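Local structure of insecticyanin-A (Manduca sexta, 1Z24) at residues K67-D79 and Q85-R97. The protein binds the blue bile pigment biliverdin IX gamma, which together with lipoprotein-bound carotenes gives hornworms their green camouflage colour. Sequence-based numbering, arbitrary orientation.
Sequences KEYMEGDLEIAPD and QGKYVMTFKFGQR. With BLV (biliverdin IX gamma chromophore), chain B.
Asp73 pairs with Thr91, and Glu75 with Val89, as antiparallel hydrogen-bonded pairs. They join two neighbouring strands of the lipocalin beta-barrel, whose short segments run at 161° to each other. Each pair is closed by two backbone bonds, such as Val89 N to Glu75 O (2.7 Å). Just past strand 67-76, Ala77 N still bonds Lys87 O, coming from above the carbonyl plane.

Leu74 and Met90 form a non-hydrogen-bonded pair and point into the barrel. Leu74 CD1 lies 3.8 Å from Tyr88 CD1. The Tyr88 hydroxyl is hydrogen-bonded to Tyr48 and Asn116. On the other side of the sheet, Val89 CG2 packs on Ala77 CB.

Lys87 has CG anti to its backbone N (chi1 -160°), and its chain passes Ala77 CB before bending at chi3. NZ then meets the syn lone pair of Asp79 OD1 in a 2.8 Å salt bridge. The lysine also makes a cation-pi contact with Trp104. A leucine at this position would probably leave the Asp79 carboxylate without its charged mate and free to turn.

Where the strands diverge, Met70 and Phe92 meet in a Met-aromatic contact. Met70 CE sits over the centre of one Phe92 ring face, while Glu71 O lies at the ring edge, 3.4 Å from CD1. Met70 SD touches the chromophore at C1D (3.4 Å). Phe94 lays a ring face against a pigment propionate. Arg97 grips that carboxylate with two nearly straight bonds, NH1 to O2D at 2.8 Å and NH2 to O1D at 3.1 Å.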
loop_
_atom_site.group_PDB
_atom_site.type_symbol
_atom_site.label_atom_id
_atom_site.label_comp_id
_atom_site.label_asym_id
_atom_site.label_seq_id
_atom_site.Cartn_x
_atom_site.Cartn_y
_atom_site.Cartn_z
ATOM N N LYS A 67 -6.951 4.344 -37.888
ATOM C CA LYS A 67 -6.149 3.487 -37.115
ATOM C C LYS A 67 -4.904 4.185 -36.743
ATOM O O LYS A 67 -4.040 4.376 -37.593
ATOM C CB LYS A 67 -5.748 2.208 -37.813
ATOM C CG LYS A 67 -5.215 1.129 -36.879
ATOM C CD LYS A 67 -4.010 0.337 -37.341
ATOM C CE LYS A 67 -4.045 -0.550 -38.580
ATOM N NZ LYS A 67 -3.857 -1.998 -38.293
ATOM N N GLU A 68 -4.810 4.522 -35.471
ATOM C CA GLU A 68 -3.601 5.163 -35.004
ATOM C C GLU A 68 -2.631 4.152 -34.409
ATOM O O GLU A 68 -2.994 3.208 -33.645
ATOM C CB GLU A 68 -3.874 6.286 -34.033
ATOM C CG GLU A 68 -4.793 7.294 -34.663
ATOM C CD GLU A 68 -5.241 8.302 -33.644
ATOM O OE1 GLU A 68 -4.783 8.345 -32.521
ATOM O OE2 GLU A 68 -6.168 9.101 -34.066
ATOM N N TYR A 69 -1.352 4.362 -34.760
ATOM C CA TYR A 69 -0.384 3.445 -34.244
ATOM C C TYR A 69 0.922 4.081 -33.818
ATOM O O TYR A 69 1.194 5.250 -34.112
ATOM C CB TYR A 69 -0.192 2.328 -35.245
ATOM C CG TYR A 69 0.380 2.857 -36.496
ATOM C CD1 TYR A 69 1.759 2.715 -36.670
ATOM C CD2 TYR A 69 -0.424 3.461 -37.480
ATOM C CE1 TYR A 69 2.356 3.172 -37.848
ATOM C CE2 TYR A 69 0.152 3.923 -38.669
ATOM C CZ TYR A 69 1.543 3.766 -38.828
ATOM O OH TYR A 69 2.181 4.199 -39.964
ATOM N N MET A 70 1.718 3.283 -33.100
ATOM C CA MET A 70 3.011 3.717 -32.592
ATOM C C MET A 70 3.986 2.589 -32.735
ATOM O O MET A 70 3.653 1.437 -32.437
ATOM C CB MET A 70 2.938 3.850 -31.062
ATOM C CG MET A 70 1.949 4.851 -30.565
ATOM S SD MET A 70 1.576 4.661 -28.798
ATOM C CE MET A 70 2.939 5.436 -27.972
ATOM N N GLU A 71 5.184 2.924 -33.172
ATOM C CA GLU A 71 6.228 1.932 -33.330
ATOM C C GLU A 71 7.378 2.258 -32.405
ATOM O O GLU A 71 7.778 3.419 -32.338
ATOM C CB GLU A 71 6.725 1.906 -34.774
ATOM C CG GLU A 71 5.548 1.760 -35.768
ATOM C CD GLU A 71 5.964 1.418 -37.191
ATOM O OE1 GLU A 71 5.940 0.287 -37.583
ATOM O OE2 GLU A 71 6.369 2.430 -37.934
ATOM N N GLY A 72 7.908 1.270 -31.661
ATOM C CA GLY A 72 9.003 1.597 -30.776
ATOM C C GLY A 72 9.823 0.392 -30.453
ATOM O O GLY A 72 9.614 -0.662 -31.020
ATOM N N ASP A 73 10.746 0.585 -29.525
ATOM C CA ASP A 73 11.615 -0.442 -29.091
ATOM C C ASP A 73 11.155 -0.959 -27.766
ATOM O O ASP A 73 10.496 -0.265 -26.999
ATOM C CB ASP A 73 13.031 0.134 -28.998
ATOM C CG ASP A 73 13.552 0.602 -30.380
ATOM O OD1 ASP A 73 13.966 1.742 -30.583
ATOM O OD2 ASP A 73 13.516 -0.342 -31.313
ATOM N N LEU A 74 11.526 -2.186 -27.523
ATOM C CA LEU A 74 11.159 -2.821 -26.285
ATOM C C LEU A 74 12.356 -3.499 -25.665
ATOM O O LEU A 74 13.126 -4.154 -26.357
ATOM C CB LEU A 74 10.016 -3.849 -26.582
ATOM C CG LEU A 74 9.319 -4.318 -25.293
ATOM C CD1 LEU A 74 8.009 -5.024 -25.564
ATOM C CD2 LEU A 74 10.159 -5.315 -24.559
ATOM N N GLU A 75 12.512 -3.384 -24.362
ATOM C CA GLU A 75 13.626 -4.031 -23.705
ATOM C C GLU A 75 13.285 -4.327 -22.257
ATOM O O GLU A 75 12.407 -3.678 -21.656
ATOM C CB GLU A 75 14.791 -3.060 -23.738
ATOM C CG GLU A 75 16.166 -3.657 -23.740
ATOM C CD GLU A 75 17.136 -2.571 -23.547
ATOM O OE1 GLU A 75 18.334 -2.759 -23.347
ATOM O OE2 GLU A 75 16.527 -1.400 -23.608
ATOM N N ILE A 76 13.983 -5.311 -21.707
ATOM C CA ILE A 76 13.733 -5.624 -20.342
ATOM C C ILE A 76 14.289 -4.500 -19.488
ATOM O O ILE A 76 15.388 -3.966 -19.722
ATOM C CB ILE A 76 14.450 -6.900 -19.887
ATOM C CG1 ILE A 76 14.019 -8.148 -20.659
ATOM C CG2 ILE A 76 14.284 -7.157 -18.372
ATOM C CD1 ILE A 76 12.550 -8.555 -20.531
ATOM N N ALA A 77 13.544 -4.132 -18.446
ATOM C CA ALA A 77 14.011 -3.081 -17.541
ATOM C C ALA A 77 15.364 -3.452 -16.905
ATOM O O ALA A 77 15.633 -4.607 -16.529
ATOM C CB ALA A 77 12.951 -2.628 -16.503
ATOM N N PRO A 78 16.222 -2.443 -16.814
ATOM C CA PRO A 78 17.551 -2.568 -16.277
ATOM C C PRO A 78 17.570 -3.253 -14.972
ATOM O O PRO A 78 18.419 -4.061 -14.808
ATOM C CB PRO A 78 18.188 -1.203 -16.067
ATOM C CG PRO A 78 17.177 -0.256 -16.581
ATOM C CD PRO A 78 15.989 -1.049 -17.132
ATOM N N ASP A 79 16.678 -2.923 -14.051
ATOM C CA ASP A 79 16.724 -3.618 -12.806
ATOM C C ASP A 79 16.254 -5.094 -12.956
ATOM O O ASP A 79 16.774 -5.992 -12.299
ATOM C CB ASP A 79 15.918 -2.895 -11.721
ATOM C CG ASP A 79 14.415 -2.894 -12.016
ATOM O OD1 ASP A 79 13.573 -3.000 -11.215
ATOM O OD2 ASP A 79 14.085 -2.695 -13.222
ATOM N N GLN A 85 12.584 -10.385 -13.188
ATOM C CA GLN A 85 11.150 -10.090 -12.996
ATOM C C GLN A 85 10.492 -9.499 -14.250
ATOM O O GLN A 85 11.174 -9.038 -15.195
ATOM C CB GLN A 85 10.880 -9.236 -11.761
ATOM C CG GLN A 85 11.171 -9.924 -10.401
ATOM C CD GLN A 85 11.384 -8.817 -9.401
ATOM O OE1 GLN A 85 11.223 -7.640 -9.752
ATOM N NE2 GLN A 85 11.724 -9.137 -8.183
ATOM N N GLY A 86 9.150 -9.483 -14.300
ATOM C CA GLY A 86 8.491 -8.949 -15.503
ATOM C C GLY A 86 8.241 -7.465 -15.475
ATOM O O GLY A 86 7.232 -6.931 -14.940
ATOM N N LYS A 87 9.211 -6.812 -16.050
ATOM C CA LYS A 87 9.218 -5.383 -16.138
ATOM C C LYS A 87 9.949 -5.026 -17.413
ATOM O O LYS A 87 11.083 -5.472 -17.650
ATOM C CB LYS A 87 9.874 -4.882 -14.829
ATOM C CG LYS A 87 9.521 -3.429 -14.553
ATOM C CD LYS A 87 10.331 -2.824 -13.407
ATOM C CE LYS A 87 10.073 -3.454 -12.053
ATOM N NZ LYS A 87 10.833 -2.739 -10.992
ATOM N N TYR A 88 9.297 -4.239 -18.266
ATOM C CA TYR A 88 9.900 -3.866 -19.526
ATOM C C TYR A 88 9.722 -2.399 -19.877
ATOM O O TYR A 88 8.872 -1.675 -19.354
ATOM C CB TYR A 88 9.456 -4.875 -20.639
ATOM C CG TYR A 88 7.986 -4.843 -20.943
ATOM C CD1 TYR A 88 7.460 -4.002 -21.938
ATOM C CD2 TYR A 88 7.104 -5.612 -20.174
ATOM C CE1 TYR A 88 6.093 -3.974 -22.251
ATOM C CE2 TYR A 88 5.736 -5.585 -20.448
ATOM C CZ TYR A 88 5.244 -4.778 -21.479
ATOM O OH TYR A 88 3.887 -4.767 -21.693
ATOM N N VAL A 89 10.554 -1.956 -20.789
ATOM C CA VAL A 89 10.514 -0.576 -21.227
ATOM C C VAL A 89 10.226 -0.498 -22.708
ATOM O O VAL A 89 10.803 -1.272 -23.465
ATOM C CB VAL A 89 11.896 0.036 -21.054
ATOM C CG1 VAL A 89 11.887 1.543 -21.448
ATOM C CG2 VAL A 89 12.413 -0.307 -19.641
ATOM N N MET A 90 9.323 0.439 -23.067
ATOM C CA MET A 90 8.906 0.714 -24.419
ATOM C C MET A 90 9.342 2.126 -24.693
ATOM O O MET A 90 8.997 3.034 -23.953
ATOM C CB MET A 90 7.409 0.600 -24.541
ATOM C CG MET A 90 6.991 -0.841 -24.258
ATOM S SD MET A 90 5.225 -1.027 -24.655
ATOM C CE MET A 90 4.386 0.015 -23.384
ATOM N N THR A 91 10.135 2.292 -25.730
ATOM C CA THR A 91 10.607 3.587 -26.036
ATOM C C THR A 91 10.077 3.983 -27.353
ATOM O O THR A 91 10.210 3.278 -28.376
ATOM C CB THR A 91 12.097 3.510 -26.156
ATOM O OG1 THR A 91 12.643 3.077 -24.905
ATOM C CG2 THR A 91 12.631 4.885 -26.559
ATOM N N PHE A 92 9.458 5.129 -27.292
ATOM C CA PHE A 92 8.838 5.765 -28.464
ATOM C C PHE A 92 9.387 7.174 -28.702
ATOM O O PHE A 92 9.685 7.883 -27.758
ATOM C CB PHE A 92 7.316 5.948 -28.274
ATOM C CG PHE A 92 6.672 4.627 -28.127
ATOM C CD1 PHE A 92 6.485 3.789 -29.232
ATOM C CD2 PHE A 92 6.318 4.205 -26.843
ATOM C CE1 PHE A 92 5.891 2.541 -29.048
ATOM C CE2 PHE A 92 5.707 2.960 -26.639
ATOM C CZ PHE A 92 5.509 2.154 -27.759
ATOM N N LYS A 93 9.513 7.596 -29.955
ATOM C CA LYS A 93 10.026 8.925 -30.220
ATOM C C LYS A 93 9.037 9.759 -31.002
ATOM O O LYS A 93 8.515 9.286 -32.003
ATOM C CB LYS A 93 11.297 8.840 -31.024
ATOM C CG LYS A 93 12.424 8.112 -30.322
ATOM C CD LYS A 93 13.647 7.832 -31.192
ATOM C CE LYS A 93 14.831 7.269 -30.420
ATOM N NZ LYS A 93 15.547 6.251 -31.209
ATOM N N PHE A 94 8.771 10.993 -30.538
ATOM C CA PHE A 94 7.875 11.882 -31.234
ATOM C C PHE A 94 8.804 12.996 -31.557
ATOM O O PHE A 94 9.051 13.828 -30.673
ATOM C CB PHE A 94 6.846 12.358 -30.248
ATOM C CG PHE A 94 6.148 11.166 -29.758
ATOM C CD1 PHE A 94 6.629 10.571 -28.592
ATOM C CD2 PHE A 94 5.060 10.626 -30.454
ATOM C CE1 PHE A 94 6.003 9.435 -28.077
ATOM C CE2 PHE A 94 4.423 9.489 -29.943
ATOM C CZ PHE A 94 4.906 8.905 -28.765
ATOM N N GLY A 95 9.359 12.991 -32.764
ATOM C CA GLY A 95 10.319 14.060 -33.065
ATOM C C GLY A 95 11.479 13.937 -32.064
ATOM O O GLY A 95 12.073 12.874 -31.939
ATOM N N GLN A 96 11.755 15.007 -31.312
ATOM C CA GLN A 96 12.815 15.033 -30.298
ATOM C C GLN A 96 12.315 14.519 -28.964
ATOM O O GLN A 96 13.096 14.288 -28.062
ATOM C CB GLN A 96 13.165 16.530 -29.957
ATOM C CG GLN A 96 14.620 16.963 -30.209
ATOM C CD GLN A 96 14.890 17.136 -31.702
ATOM O OE1 GLN A 96 15.765 16.412 -32.288
ATOM N NE2 GLN A 96 14.124 18.086 -32.318
ATOM N N ARG A 97 11.014 14.371 -28.805
ATOM C CA ARG A 97 10.536 13.889 -27.547
ATOM C C ARG A 97 10.677 12.380 -27.495
ATOM O O ARG A 97 10.224 11.656 -28.394
ATOM C CB ARG A 97 9.095 14.315 -27.289
ATOM C CG ARG A 97 8.594 13.748 -25.971
ATOM C CD ARG A 97 7.311 14.458 -25.624
ATOM N NE ARG A 97 6.377 14.278 -26.727
ATOM C CZ ARG A 97 5.393 13.412 -26.706
ATOM N NH1 ARG A 97 5.192 12.644 -25.635
ATOM N NH2 ARG A 97 4.580 13.297 -27.769
HETATM N NA BLV B . 0.735 3.341 -21.562
HETATM C C1A BLV B . 1.043 4.463 -20.869
HETATM C C2A BLV B . 1.921 4.225 -19.736
HETATM C C3A BLV B . 2.170 2.884 -19.748
HETATM C C4A BLV B . 1.412 2.343 -20.892
HETATM C CMA BLV B . 2.995 2.002 -18.735
HETATM O OA BLV B . 0.627 5.557 -21.187
HETATM C CAA BLV B . 2.377 5.233 -18.761
HETATM C CBA BLV B . 1.174 5.434 -17.888
HETATM C CGA BLV B . 1.440 6.611 -16.950
HETATM O O1A BLV B . 1.732 6.451 -15.796
HETATM O O2A BLV B . 1.389 7.716 -17.390
HETATM C CHB BLV B . 1.386 0.985 -21.204
HETATM N NB BLV B . 0.010 0.923 -23.225
HETATM C C1B BLV B . 0.580 0.329 -22.120
HETATM C C2B BLV B . 0.259 -1.076 -22.066
HETATM C C3B BLV B . -0.504 -1.311 -23.134
HETATM C C4B BLV B . -0.671 -0.044 -23.853
HETATM C CMB BLV B . 0.720 -2.069 -21.010
HETATM C CAB BLV B . -1.105 -2.630 -23.517
HETATM C CBB BLV B . -2.395 -2.534 -23.977
HETATM C CHC BLV B . -1.377 0.074 -25.058
HETATM N NC BLV B . -1.368 2.417 -25.676
HETATM C C1C BLV B . -1.520 1.099 -25.949
HETATM C C2C BLV B . -1.915 0.885 -27.351
HETATM C C3C BLV B . -1.985 2.049 -28.001
HETATM C C4C BLV B . -1.629 3.051 -26.918
HETATM C CMC BLV B . -2.087 -0.427 -27.957
HETATM C CAC BLV B . -2.354 2.455 -29.442
HETATM C CBC BLV B . -1.885 3.607 -29.977
HETATM C CHD BLV B . -1.654 4.481 -27.081
HETATM N ND BLV B . 0.223 5.066 -25.585
HETATM C C1D BLV B . -0.812 5.408 -26.501
HETATM C C2D BLV B . -0.804 6.883 -26.748
HETATM C C3D BLV B . 0.215 7.422 -25.995
HETATM C C4D BLV B . 0.819 6.292 -25.312
HETATM C CMD BLV B . -1.728 7.676 -27.621
HETATM O OD BLV B . 1.768 6.405 -24.573
HETATM C CAD BLV B . 0.615 8.842 -25.926
HETATM C CBD BLV B . 1.859 9.021 -26.774
HETATM C CGD BLV B . 2.482 10.452 -26.582
HETATM O O1D BLV B . 2.203 11.325 -27.340
HETATM O O2D BLV B . 3.228 10.702 -25.654
#